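Local coordinates for putative short-chain dehydrogenase/reductase (Corynebacterium glutamicum, PDB 3E9N), which is of uncharacterised function but belongs to the short-chain dehydrogenase/reductase family and may act as an acetoacetyl-CoA reductase, at residues 20-25 against 42-47. Sequence-based numbering, arbitrary orientation.
Sequences EIVKDL and AALAEI
Val-22 CG1 lies 3.8 Å from Leu-44 CD2 in the inner, apolar part of the contact. Val-22 CB is 4.0 Å from the same Leu-44 CD2, which thus rests on one branch and the branch point of the valine. Val-22 holds CG1 anti to its own nitrogen (chi1 167°), the rotation that turns this methyl to Leu-44. Both residues are buried and both also touch Val-50 of strand 50-54.

The outer contact uses the aliphatic part of Lys-23. Its CG meets Ile-47 CD1 at 4.1 Å, the two side chains crossing at about a right angle. Beyond CG the lysine bends at chi3 (-54°) and leads away from 42-47. No hydrogen bond links the segments, which bury 161 Å² in all.

The charged end is held within 20-25: Lys-23 NZ forms a salt bridge with Glu-20 OE1 at 3.2 Å, meeting it on the syn side, 28° out of the carboxylate plane. Contact to OE2 is longer and weak.

Val-22 and Leu-44 join helices 16-25 and 38-45, which follow strands 7-11 and 30-35 of the parallel sheet, while Ile-47 lies in the turn after 38-45; such neighbouring helices characterise the Rossmann fold of short-chain dehydrogenases.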
loop_
_atom_site.group_PDB
_atom_site.type_symbol
_atom_site.label_atom_id
_atom_site.label_comp_id
_atom_site.label_asym_id
_atom_site.label_seq_id
_atom_site.Cartn_x
_atom_site.Cartn_y
_atom_site.Cartn_z
ATOM N N GLU A 20 26.060 5.892 -14.590
ATOM C CA GLU A 20 25.180 6.741 -15.394
ATOM C C GLU A 20 24.702 7.965 -14.594
ATOM O O GLU A 20 24.562 9.057 -15.152
ATOM C CB GLU A 20 23.991 5.962 -15.984
ATOM C CG GLU A 20 24.339 4.825 -16.951
ATOM C CD GLU A 20 25.126 5.298 -18.147
ATOM O OE1 GLU A 20 26.047 4.571 -18.559
ATOM O OE2 GLU A 20 24.880 6.416 -18.659
ATOM N N ILE A 21 24.452 7.797 -13.300
ATOM C CA ILE A 21 24.001 8.924 -12.472
ATOM C C ILE A 21 25.136 9.966 -12.343
ATOM O O ILE A 21 24.913 11.179 -12.462
ATOM C CB ILE A 21 23.515 8.460 -11.070
ATOM C CG1 ILE A 21 22.243 7.611 -11.239
ATOM C CG2 ILE A 21 23.336 9.658 -10.129
ATOM C CD1 ILE A 21 21.823 6.789 -10.002
ATOM N N VAL A 22 26.363 9.497 -12.146
ATOM C CA VAL A 22 27.481 10.450 -12.055
ATOM C C VAL A 22 27.660 11.230 -13.350
ATOM O O VAL A 22 27.849 12.457 -13.312
ATOM C CB VAL A 22 28.828 9.784 -11.672
ATOM C CG1 VAL A 22 29.954 10.766 -11.923
ATOM C CG2 VAL A 22 28.810 9.323 -10.201
ATOM N N LYS A 23 27.595 10.537 -14.494
ATOM C CA LYS A 23 27.760 11.245 -15.777
ATOM C C LYS A 23 26.648 12.277 -15.937
ATOM O O LYS A 23 26.902 13.370 -16.424
ATOM C CB LYS A 23 27.821 10.292 -16.997
ATOM C CG LYS A 23 28.670 9.043 -16.797
ATOM C CD LYS A 23 29.219 8.361 -18.093
ATOM C CE LYS A 23 28.087 8.043 -19.079
ATOM N NZ LYS A 23 28.207 6.676 -19.706
ATOM N N ASP A 24 25.424 11.967 -15.507
ATOM C CA ASP A 24 24.318 12.923 -15.724
ATOM C C ASP A 24 24.466 14.169 -14.873
ATOM O O ASP A 24 24.338 15.277 -15.379
ATOM C CB ASP A 24 22.937 12.299 -15.468
ATOM C CG ASP A 24 21.806 13.291 -15.658
ATOM O OD1 ASP A 24 21.389 13.446 -16.799
ATOM O OD2 ASP A 24 21.300 13.931 -14.703
ATOM N N LEU A 25 24.703 13.971 -13.578
ATOM C CA LEU A 25 24.803 15.071 -12.616
ATOM C C LEU A 25 26.011 15.969 -12.814
ATOM O O LEU A 25 26.039 17.076 -12.288
ATOM C CB LEU A 25 24.904 14.504 -11.185
ATOM C CG LEU A 25 23.690 13.738 -10.634
ATOM C CD1 LEU A 25 23.931 13.332 -9.140
ATOM C CD2 LEU A 25 22.458 14.621 -10.786
ATOM N N ALA A 42 38.756 5.558 -11.523
ATOM C CA ALA A 42 39.716 6.226 -12.400
ATOM C C ALA A 42 38.969 6.683 -13.626
ATOM O O ALA A 42 39.036 7.853 -14.021
ATOM C CB ALA A 42 40.847 5.288 -12.786
ATOM N N ALA A 43 38.232 5.769 -14.235
ATOM C CA ALA A 43 37.436 6.162 -15.404
ATOM C C ALA A 43 36.533 7.374 -15.080
ATOM O O ALA A 43 36.460 8.336 -15.856
ATOM C CB ALA A 43 36.614 4.963 -15.944
ATOM N N LEU A 44 35.884 7.340 -13.918
ATOM C CA LEU A 44 35.020 8.450 -13.487
ATOM C C LEU A 44 35.758 9.781 -13.328
ATOM O O LEU A 44 35.244 10.823 -13.755
ATOM C CB LEU A 44 34.256 8.113 -12.197
ATOM C CG LEU A 44 33.092 7.107 -12.251
ATOM C CD1 LEU A 44 32.669 6.739 -10.860
ATOM C CD2 LEU A 44 31.894 7.668 -12.990
ATOM N N ALA A 45 36.952 9.758 -12.732
ATOM C CA ALA A 45 37.731 10.988 -12.584
ATOM C C ALA A 45 38.174 11.599 -13.919
ATOM O O ALA A 45 38.696 12.710 -13.935
ATOM C CB ALA A 45 38.963 10.772 -11.662
ATOM N N GLU A 46 38.000 10.882 -15.024
ATOM C CA GLU A 46 38.252 11.507 -16.320
ATOM C C GLU A 46 37.138 12.520 -16.648
ATOM O O GLU A 46 37.271 13.325 -17.579
ATOM C CB GLU A 46 38.412 10.472 -17.446
ATOM N N ILE A 47 36.050 12.496 -15.876
ATOM C CA ILE A 47 34.945 13.432 -16.131
ATOM C C ILE A 47 35.214 14.688 -15.351
ATOM O O ILE A 47 35.591 14.611 -14.193
ATOM C CB ILE A 47 33.569 12.858 -15.768
ATOM C CG1 ILE A 47 33.254 11.681 -16.684
ATOM C CG2 ILE A 47 32.506 13.941 -15.922
ATOM C CD1 ILE A 47 32.399 10.602 -16.070
#